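Local structure of polar amino acid ABC uptake transporter substrate binding protein (Streptococcus thermophilus LMG 18311, 3HV1) at residues I181-V184 with Y185-Y189; S162-T165 with Q166-D170; S193-L196 with D197-N200. The protein probably binds polar amino acids outside the cell and hands them to an ABC uptake transporter, as a family 3 extracellular solute-binding protein. One frame throughout, in Å; residues are numbered along the deposited sequence.

Interaction 1: I181-V184 with Y185-Y189; sequences IDRV and YANYY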
ATOM      1  N   ILE A 181     -14.855 -16.294 -11.600  1.00 20.22           N
ATOM      2  CA  ILE A 181     -14.462 -15.393 -12.682  1.00 20.05           C
ATOM      3  C   ILE A 181     -13.882 -14.100 -12.102  1.00 20.06           C
ATOM      4  O   ILE A 181     -14.077 -13.810 -10.927  1.00 17.93           O
ATOM      5  CB  ILE A 181     -15.699 -15.059 -13.559  1.00 21.44           C
ATOM      6  CG1 ILE A 181     -15.293 -14.259 -14.793  1.00 25.64           C
ATOM      7  CG2 ILE A 181     -16.716 -14.282 -12.741  1.00 20.61           C
ATOM      8  CD1 ILE A 181     -14.545 -15.062 -15.817  1.00 31.80           C
ATOM      9  N   ASP A 182     -13.167 -13.328 -12.920  1.00 19.06           N
ATOM     10  CA  ASP A 182     -12.588 -12.072 -12.445  1.00 19.60           C
ATOM     11  C   ASP A 182     -13.679 -11.109 -11.992  1.00 17.79           C
ATOM     12  O   ASP A 182     -14.709 -10.978 -12.644  1.00 19.00           O
ATOM     13  CB  ASP A 182     -11.797 -11.363 -13.547  1.00 21.18           C
ATOM     14  CG  ASP A 182     -10.515 -12.091 -13.937  1.00 24.68           C
ATOM     15  OD1 ASP A 182      -9.461 -11.427 -13.964  1.00 27.78           O
ATOM     16  OD2 ASP A 182     -10.561 -13.297 -14.228  1.00 24.15           O
ATOM     17  N   ARG A 183     -13.421 -10.415 -10.891  1.00 18.90           N
ATOM     18  CA  ARG A 183     -14.349  -9.428 -10.364  1.00 16.98           C
ATOM     19  C   ARG A 183     -14.725  -8.444 -11.474  1.00 19.15           C
ATOM     20  O   ARG A 183     -15.905  -8.179 -11.687  1.00 19.80           O
ATOM     21  CB  ARG A 183     -13.695  -8.669  -9.217  1.00 16.49           C
ATOM     22  CG  ARG A 183     -14.586  -7.631  -8.568  1.00 19.18           C
ATOM     23  CD  ARG A 183     -13.773  -6.695  -7.699  1.00 20.14           C
ATOM     24  NE  ARG A 183     -14.629  -5.824  -6.903  1.00 20.86           N
ATOM     25  CZ  ARG A 183     -14.174  -4.867  -6.102  1.00 22.04           C
ATOM     26  NH1 ARG A 183     -12.868  -4.655  -5.992  1.00 23.15           N
ATOM     27  NH2 ARG A 183     -15.025  -4.139  -5.393  1.00 23.04           N
ATOM     28  N   VAL A 184     -13.736  -7.905 -12.192  1.00 18.52           N
ATOM     29  CA  VAL A 184     -14.051  -6.944 -13.259  1.00 17.97           C
ATOM     30  C   VAL A 184     -15.076  -7.450 -14.279  1.00 18.67           C
ATOM     31  O   VAL A 184     -15.868  -6.662 -14.797  1.00 20.27           O
ATOM     32  CB  VAL A 184     -12.793  -6.466 -14.064  1.00 19.99           C
ATOM     33  CG1 VAL A 184     -11.978  -5.494 -13.234  1.00 18.59           C
ATOM     34  CG2 VAL A 184     -11.961  -7.661 -14.527  1.00 18.63           C
ATOM     35  N   TYR A 185     -15.071  -8.748 -14.571  1.00 17.33           N
ATOM     36  CA  TYR A 185     -16.034  -9.294 -15.528  1.00 17.85           C
ATOM     37  C   TYR A 185     -17.374  -9.583 -14.866  1.00 17.51           C
ATOM     38  O   TYR A 185     -18.432  -9.294 -15.424  1.00 18.59           O
ATOM     39  CB  TYR A 185     -15.504 -10.590 -16.154  1.00 21.54           C
ATOM     40  CG  TYR A 185     -14.199 -10.421 -16.900  1.00 24.52           C
ATOM     41  CD1 TYR A 185     -14.033  -9.387 -17.819  1.00 28.31           C
ATOM     42  CD2 TYR A 185     -13.129 -11.287 -16.677  1.00 27.38           C
ATOM     43  CE1 TYR A 185     -12.828  -9.213 -18.498  1.00 29.27           C
ATOM     44  CE2 TYR A 185     -11.919 -11.127 -17.347  1.00 27.96           C
ATOM     45  CZ  TYR A 185     -11.774 -10.081 -18.256  1.00 30.58           C
ATOM     46  OH  TYR A 185     -10.568  -9.889 -18.901  1.00 29.74           O
ATOM     47  N   ALA A 186     -17.328 -10.183 -13.684  1.00 16.90           N
ATOM     48  CA  ALA A 186     -18.551 -10.505 -12.956  1.00 14.71           C
ATOM     49  C   ALA A 186     -19.406  -9.260 -12.763  1.00 16.45           C
ATOM     50  O   ALA A 186     -20.564  -9.211 -13.183  1.00 17.44           O
ATOM     51  CB  ALA A 186     -18.200 -11.117 -11.585  1.00 15.61           C
ATOM     52  N   ASN A 187     -18.836  -8.241 -12.133  1.00 16.43           N
ATOM     53  CA  ASN A 187     -19.590  -7.017 -11.874  1.00 16.98           C
ATOM     54  C   ASN A 187     -19.996  -6.265 -13.129  1.00 18.04           C
ATOM     55  O   ASN A 187     -21.102  -5.737 -13.211  1.00 17.98           O
ATOM     56  CB  ASN A 187     -18.797  -6.104 -10.943  1.00 17.36           C
ATOM     57  CG  ASN A 187     -18.888  -6.539  -9.498  1.00 18.54           C
ATOM     58  OD1 ASN A 187     -19.714  -6.027  -8.729  1.00 22.95           O
ATOM     59  ND2 ASN A 187     -18.064  -7.499  -9.123  1.00 13.91           N
ATOM     60  N   TYR A 188     -19.113  -6.218 -14.114  1.00 18.35           N
ATOM     61  CA  TYR A 188     -19.426  -5.508 -15.345  1.00 18.77           C
ATOM     62  C   TYR A 188     -20.616  -6.114 -16.083  1.00 18.69           C
ATOM     63  O   TYR A 188     -21.576  -5.417 -16.418  1.00 18.53           O
ATOM     64  CB  TYR A 188     -18.209  -5.498 -16.272  1.00 18.72           C
ATOM     65  CG  TYR A 188     -18.537  -5.069 -17.680  1.00 23.25           C
ATOM     66  CD1 TYR A 188     -18.962  -3.768 -17.953  1.00 22.98           C
ATOM     67  CD2 TYR A 188     -18.453  -5.974 -18.741  1.00 22.73           C
ATOM     68  CE1 TYR A 188     -19.294  -3.379 -19.240  1.00 27.45           C
ATOM     69  CE2 TYR A 188     -18.786  -5.592 -20.035  1.00 26.50           C
ATOM     70  CZ  TYR A 188     -19.203  -4.296 -20.276  1.00 25.91           C
ATOM     71  OH  TYR A 188     -19.530  -3.913 -21.553  1.00 31.01           O
ATOM     72  N   TYR A 189     -20.555  -7.414 -16.339  1.00 20.24           N
ATOM     73  CA  TYR A 189     -21.629  -8.059 -17.077  1.00 21.82           C
ATOM     74  C   TYR A 189     -22.942  -8.066 -16.328  1.00 20.70           C
ATOM     75  O   TYR A 189     -23.981  -7.729 -16.895  1.00 20.29           O
ATOM     76  CB  TYR A 189     -21.235  -9.488 -17.463  1.00 20.75           C
ATOM     77  CG  TYR A 189     -20.192  -9.529 -18.554  1.00 26.14           C
ATOM     78  CD1 TYR A 189     -20.460  -8.994 -19.810  1.00 28.22           C
ATOM     79  CD2 TYR A 189     -18.936 -10.086 -18.330  1.00 28.39           C
ATOM     80  CE1 TYR A 189     -19.504  -9.010 -20.818  1.00 31.77           C
ATOM     81  CE2 TYR A 189     -17.970 -10.109 -19.328  1.00 30.55           C
ATOM     82  CZ  TYR A 189     -18.262  -9.568 -20.573  1.00 32.65           C
ATOM     83  OH  TYR A 189     -17.315  -9.580 -21.571  1.00 36.34           O
TER
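Val184 lays its CG2 methyl over the middle of one face of the Tyr185 ring, a CH-pi contact with CG2 4.1 Å from the ring centroid and only 5° off the normal. The valine torsion (chi1 -74°) brings the methyl there by setting it in the gap flanked by its own amide N and carbonyl carbon. Asp182 follows the same ring along its length, with CB 3.4 Å from Tyr185 CD2. Its carboxylate plane is turned 52° from the ring, and its oxygens bond to Asn107 and Gln109. Ile181 comes in square to the tyrosine, CG1 lying 3.9 Å from Tyr185 CB, while its other branch, CG2, meets Ala186 CB at 3.7 Å.

Asp182 is the N-cap residue, yet its side chain makes no capping bond. Its carbonyl opens the helix instead: Ala186 N reaches Asp182 O at 2.9 Å, almost straight, and Tyr185 N adds a weak bond to that oxygen. Asn187 N follows to Arg183 O at 3.0 Å. Arg183 stretches out fully extended to a salt bridge with Glu249 and a hydrogen bond with Val106 O. In this buried turn strand 178-182, antiparallel to strand 105-114, passes directly into helix 183-192; Val184 packs on Met34 and Tyr188 on Val32 and Pro33, in the loop before strand 35-37, and Tyr188 also on Trp246 of helix 238-247.

Interaction 2: S162-T165 with Q166-D170; sequences STFT and QALID
Gln166 reaches back past the first turn with an extended side chain (chi2 172°), and its OE1 takes N-H groups from Thr163 and Ser162. Thr163 N is 3.2 Å from Gln166 OE1 with a fairly straight N-H (161°), although the donor stands well above the plane of the amide carbonyl. The bond from Ser162 N to Gln166 OE1 is weak and bent. In the other direction, Gln166 N donates to Thr163 OG1 at 3.3 Å; the placing of that hydroxyl oxygen is less sure in the model, and the bond is therefore doubtful in length.

The reciprocal pair makes a capping box, with Thr163 as N-cap of helix 164-173, which follows strand 158-161 after two residues. That strand, the helix and strand 178-182 form a beta-alpha-beta crossover in this lobe of the solute-binding protein, both strands running parallel to strand 130-133, which lies between them.

Main-chain bonds carry the helix onward from the cap. Ala167 N bonds to Thr163 O at 3.3 Å, Leu168 N to Phe164 O at 2.9 Å and Ile169 N to Thr165 O at 3.0 Å.

Apolar contact is lighter. One turn on from Phe164, Leu168 brings its CD2 methyl to 4.4 Å from Phe164 CE2, approaching the ring obliquely. The phenylalanine ring also packs on Leu179 and Ile181 of strand 178-182, and Ala167 touches Leu179 and Tyr161.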
ATOM      1  N   SER A 162     -16.339 -21.603 -22.699  1.00 44.39           N
ATOM      2  CA  SER A 162     -15.599 -20.777 -23.643  1.00 47.94           C
ATOM      3  C   SER A 162     -15.894 -19.301 -23.430  1.00 49.49           C
ATOM      4  O   SER A 162     -14.989 -18.464 -23.472  1.00 50.70           O
ATOM      5  CB  SER A 162     -15.953 -21.169 -25.078  1.00 49.16           C
ATOM      6  OG  SER A 162     -15.589 -22.515 -25.340  1.00 50.96           O
ATOM      7  N   THR A 163     -17.163 -18.984 -23.191  1.00 50.18           N
ATOM      8  CA  THR A 163     -17.579 -17.605 -22.980  1.00 50.15           C
ATOM      9  C   THR A 163     -18.291 -17.429 -21.647  1.00 49.83           C
ATOM     10  O   THR A 163     -18.867 -18.372 -21.108  1.00 48.61           O
ATOM     11  CB  THR A 163     -18.531 -17.138 -24.098  1.00 51.49           C
ATOM     12  OG1 THR A 163     -19.720 -17.938 -24.075  1.00 51.26           O
ATOM     13  CG2 THR A 163     -17.867 -17.277 -25.464  1.00 51.59           C
ATOM     14  N   PHE A 164     -18.247 -16.210 -21.120  1.00 49.53           N
ATOM     15  CA  PHE A 164     -18.903 -15.901 -19.858  1.00 49.08           C
ATOM     16  C   PHE A 164     -20.411 -16.041 -20.023  1.00 48.54           C
ATOM     17  O   PHE A 164     -21.116 -16.408 -19.084  1.00 47.95           O
ATOM     18  CB  PHE A 164     -18.582 -14.469 -19.428  1.00 50.10           C
ATOM     19  CG  PHE A 164     -19.292 -14.042 -18.176  1.00 50.40           C
ATOM     20  CD1 PHE A 164     -18.858 -14.480 -16.931  1.00 50.93           C
ATOM     21  CD2 PHE A 164     -20.412 -13.221 -18.243  1.00 52.14           C
ATOM     22  CE1 PHE A 164     -19.531 -14.109 -15.770  1.00 50.77           C
ATOM     23  CE2 PHE A 164     -21.093 -12.844 -17.086  1.00 51.03           C
ATOM     24  CZ  PHE A 164     -20.649 -13.289 -15.848  1.00 51.13           C
ATOM     25  N   THR A 165     -20.895 -15.741 -21.225  1.00 47.29           N
ATOM     26  CA  THR A 165     -22.320 -15.821 -21.517  1.00 46.52           C
ATOM     27  C   THR A 165     -22.859 -17.239 -21.322  1.00 44.01           C
ATOM     28  O   THR A 165     -23.879 -17.431 -20.658  1.00 41.74           O
ATOM     29  CB  THR A 165     -22.629 -15.329 -22.964  1.00 48.42           C
ATOM     30  OG1 THR A 165     -24.017 -15.527 -23.256  1.00 50.58           O
ATOM     31  CG2 THR A 165     -21.790 -16.071 -23.984  1.00 51.04           C
ATOM     32  N   GLN A 166     -22.171 -18.227 -21.887  1.00 40.24           N
ATOM     33  CA  GLN A 166     -22.599 -19.616 -21.750  1.00 37.13           C
ATOM     34  C   GLN A 166     -22.584 -19.992 -20.274  1.00 32.04           C
ATOM     35  O   GLN A 166     -23.500 -20.639 -19.777  1.00 27.84           O
ATOM     36  CB  GLN A 166     -21.650 -20.564 -22.486  1.00 41.15           C
ATOM     37  CG  GLN A 166     -21.322 -20.190 -23.913  1.00 45.86           C
ATOM     38  CD  GLN A 166     -20.230 -21.073 -24.486  1.00 48.20           C
ATOM     39  OE1 GLN A 166     -19.250 -21.388 -23.800  1.00 48.46           O
ATOM     40  NE2 GLN A 166     -20.385 -21.472 -25.746  1.00 47.76           N
ATOM     41  N   ALA A 167     -21.518 -19.596 -19.587  1.00 27.81           N
ATOM     42  CA  ALA A 167     -21.369 -19.896 -18.171  1.00 26.24           C
ATOM     43  C   ALA A 167     -22.572 -19.369 -17.379  1.00 24.61           C
ATOM     44  O   ALA A 167     -23.156 -20.092 -16.572  1.00 24.59           O
ATOM     45  CB  ALA A 167     -20.075 -19.279 -17.645  1.00 26.57           C
ATOM     46  N   LEU A 168     -22.946 -18.117 -17.624  1.00 24.42           N
ATOM     47  CA  LEU A 168     -24.079 -17.516 -16.922  1.00 24.61           C
ATOM     48  C   LEU A 168     -25.382 -18.246 -17.260  1.00 23.48           C
ATOM     49  O   LEU A 168     -26.207 -18.495 -16.386  1.00 23.83           O
ATOM     50  CB  LEU A 168     -24.207 -16.037 -17.288  1.00 26.42           C
ATOM     51  CG  LEU A 168     -25.243 -15.250 -16.475  1.00 27.04           C
ATOM     52  CD1 LEU A 168     -24.836 -15.269 -15.011  1.00 27.85           C
ATOM     53  CD2 LEU A 168     -25.337 -13.816 -16.981  1.00 29.78           C
ATOM     54  N   ILE A 169     -25.575 -18.587 -18.532  1.00 24.92           N
ATOM     55  CA  ILE A 169     -26.782 -19.303 -18.927  1.00 23.95           C
ATOM     56  C   ILE A 169     -26.939 -20.526 -18.037  1.00 23.73           C
ATOM     57  O   ILE A 169     -28.007 -20.771 -17.485  1.00 24.32           O
ATOM     58  CB  ILE A 169     -26.714 -19.749 -20.412  1.00 26.84           C
ATOM     59  CG1 ILE A 169     -26.870 -18.528 -21.321  1.00 28.24           C
ATOM     60  CG2 ILE A 169     -27.801 -20.787 -20.701  1.00 25.53           C
ATOM     61  CD1 ILE A 169     -26.686 -18.811 -22.797  1.00 32.45           C
ATOM     62  N   ASP A 170     -25.864 -21.288 -17.884  1.00 24.90           N
ATOM     63  CA  ASP A 170     -25.909 -22.479 -17.054  1.00 25.96           C
ATOM     64  C   ASP A 170     -26.070 -22.169 -15.568  1.00 25.90           C
ATOM     65  O   ASP A 170     -26.672 -22.950 -14.832  1.00 26.86           O
ATOM     66  CB  ASP A 170     -24.661 -23.329 -17.292  1.00 27.86           C
ATOM     67  CG  ASP A 170     -24.711 -24.080 -18.621  1.00 29.30           C
ATOM     68  OD1 ASP A 170     -25.642 -23.834 -19.418  1.00 28.73           O
ATOM     69  OD2 ASP A 170     -23.814 -24.911 -18.862  1.00 29.94           O
TER

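Interaction 3: S193-L196 with D197-N200; sequences SGVL and DQYN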
ATOM      1  N   SER A 193     -26.276  -6.005 -17.356  1.00 27.16           N
ATOM      2  CA  SER A 193     -27.535  -6.711 -17.565  1.00 27.29           C
ATOM      3  C   SER A 193     -28.604  -6.270 -16.581  1.00 25.30           C
ATOM      4  O   SER A 193     -29.754  -6.691 -16.691  1.00 25.58           O
ATOM      5  CB  SER A 193     -27.331  -8.216 -17.418  1.00 29.26           C
ATOM      6  OG  SER A 193     -26.496  -8.714 -18.443  1.00 35.48           O
ATOM      7  N   GLY A 194     -28.212  -5.447 -15.613  1.00 23.48           N
ATOM      8  CA  GLY A 194     -29.147  -4.951 -14.613  1.00 23.05           C
ATOM      9  C   GLY A 194     -29.658  -6.003 -13.643  1.00 22.33           C
ATOM     10  O   GLY A 194     -30.736  -5.853 -13.070  1.00 23.38           O
ATOM     11  N   VAL A 195     -28.875  -7.057 -13.432  1.00 21.81           N
ATOM     12  CA  VAL A 195     -29.282  -8.145 -12.540  1.00 22.15           C
ATOM     13  C   VAL A 195     -28.300  -8.415 -11.401  1.00 21.20           C
ATOM     14  O   VAL A 195     -28.393  -9.439 -10.730  1.00 22.71           O
ATOM     15  CB  VAL A 195     -29.445  -9.456 -13.333  1.00 24.07           C
ATOM     16  CG1 VAL A 195     -30.506  -9.283 -14.424  1.00 25.61           C
ATOM     17  CG2 VAL A 195     -28.104  -9.856 -13.951  1.00 25.35           C
ATOM     18  N   LEU A 196     -27.364  -7.500 -11.175  1.00 19.73           N
ATOM     19  CA  LEU A 196     -26.377  -7.705 -10.131  1.00 18.31           C
ATOM     20  C   LEU A 196     -26.988  -8.066  -8.782  1.00 18.63           C
ATOM     21  O   LEU A 196     -26.443  -8.899  -8.056  1.00 18.53           O
ATOM     22  CB  LEU A 196     -25.504  -6.459  -9.979  1.00 19.13           C
ATOM     23  CG  LEU A 196     -24.396  -6.526  -8.924  1.00 21.01           C
ATOM     24  CD1 LEU A 196     -23.489  -7.725  -9.189  1.00 18.38           C
ATOM     25  CD2 LEU A 196     -23.597  -5.229  -8.959  1.00 21.04           C
ATOM     26  N   ASP A 197     -28.124  -7.466  -8.445  1.00 16.79           N
ATOM     27  CA  ASP A 197     -28.726  -7.749  -7.142  1.00 19.68           C
ATOM     28  C   ASP A 197     -29.413  -9.099  -7.004  1.00 18.75           C
ATOM     29  O   ASP A 197     -30.039  -9.369  -5.983  1.00 17.63           O
ATOM     30  CB  ASP A 197     -29.684  -6.629  -6.712  1.00 22.91           C
ATOM     31  CG  ASP A 197     -30.733  -6.320  -7.746  1.00 26.46           C
ATOM     32  OD1 ASP A 197     -30.969  -7.158  -8.643  1.00 31.20           O
ATOM     33  OD2 ASP A 197     -31.331  -5.224  -7.658  1.00 32.18           O
ATOM     34  N   GLN A 198     -29.312  -9.944  -8.025  1.00 17.58           N
ATOM     35  CA  GLN A 198     -29.891 -11.279  -7.939  1.00 16.50           C
ATOM     36  C   GLN A 198     -28.774 -12.301  -7.708  1.00 16.81           C
ATOM     37  O   GLN A 198     -29.018 -13.504  -7.683  1.00 14.54           O
ATOM     38  CB  GLN A 198     -30.662 -11.625  -9.223  1.00 15.08           C
ATOM     39  CG  GLN A 198     -31.956 -10.830  -9.381  1.00 18.08           C
ATOM     40  CD  GLN A 198     -32.683 -11.140 -10.677  1.00 24.72           C
ATOM     41  OE1 GLN A 198     -33.119 -12.267 -10.905  1.00 30.08           O
ATOM     42  NE2 GLN A 198     -32.810 -10.139 -11.534  1.00 25.02           N
ATOM     43  N   TYR A 199     -27.548 -11.812  -7.528  1.00 17.03           N
ATOM     44  CA  TYR A 199     -26.391 -12.695  -7.329  1.00 15.91           C
ATOM     45  C   TYR A 199     -25.518 -12.337  -6.146  1.00 17.26           C
ATOM     46  O   TYR A 199     -25.433 -11.174  -5.752  1.00 19.65           O
ATOM     47  CB  TYR A 199     -25.475 -12.650  -8.555  1.00 16.48           C
ATOM     48  CG  TYR A 199     -26.136 -13.064  -9.827  1.00 15.34           C
ATOM     49  CD1 TYR A 199     -26.065 -14.385 -10.270  1.00 15.34           C
ATOM     50  CD2 TYR A 199     -26.874 -12.145 -10.575  1.00 13.70           C
ATOM     51  CE1 TYR A 199     -26.716 -14.781 -11.426  1.00 17.33           C
ATOM     52  CE2 TYR A 199     -27.528 -12.529 -11.728  1.00 17.62           C
ATOM     53  CZ  TYR A 199     -27.446 -13.851 -12.149  1.00 17.34           C
ATOM     54  OH  TYR A 199     -28.097 -14.237 -13.290  1.00 20.46           O
ATOM     55  N   ASN A 200     -24.851 -13.352  -5.606  1.00 17.40           N
ATOM     56  CA  ASN A 200     -23.884 -13.166  -4.524  1.00 17.01           C
ATOM     57  C   ASN A 200     -22.563 -13.160  -5.300  1.00 18.36           C
ATOM     58  O   ASN A 200     -22.269 -14.120  -6.006  1.00 18.69           O
ATOM     59  CB  ASN A 200     -23.856 -14.370  -3.579  1.00 16.73           C
ATOM     60  CG  ASN A 200     -25.123 -14.516  -2.767  1.00 15.00           C
ATOM     61  OD1 ASN A 200     -25.645 -15.620  -2.608  1.00 21.84           O
ATOM     62  ND2 ASN A 200     -25.619 -13.412  -2.242  1.00 15.63           N
TER
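Two successive i to i+3 bonds shape the chain here: Gln198 N bonds to Val195 O at 2.9 Å and Tyr199 N to Leu196 O at 3.2 Å, both donors standing well above the planes of the carbonyls they reach. The valine and the tyrosine run alongside one another, with Val195 CG2 3.5 Å from Tyr199 CE2. The tyrosine torsion (chi1 -59°) puts the ring beside its own backbone N, bringing its edge up to the main chain: Val195 O sits in the ring plane, 3.1 Å from Tyr199 CD2. Gln198 slants across Val195, its NE2 passing 3.8 Å from Val195 CG1.

Just before this single 3-10 turn, Gly194, with positive phi (69°), ends helix 183-192 in a Schellman motif, and just after it the chain enters strand 199-203. The turn thus joins a helix to a strand that runs antiparallel to strand 105-114. Leu196 folds back onto Leu190 and Glu191 of the helix just left. Tyr199 is buried against Val112 on the sheet and Leu168 and Leu171 of helix 164-173, where its hydroxyl bonds to Asn172 OD1.

How the interactions relate
The three contacts follow one another along the chain in a single lobe: interaction 2 starts helix 164-173, interaction 1 starts helix 183-192, and interaction 3 leads out of the latter into strand 199-203. Interactions 1 and 2 have centres about 13 Å apart and meet where the stacked rings of Tyr189 and Phe164 join the two helices, Tyr189 CB lying 3.4 Å from Phe164 CE2. Ile181 CG2 adds a second touch, 4.1 Å from Phe164 CE1. Interaction 3, its centre about 11 Å from that of interaction 1 and 15 Å from that of interaction 2, meets the former where Leu196 packs on Asn187 and the latter through Leu168 CD1, 3.8 Å from Tyr199 OH.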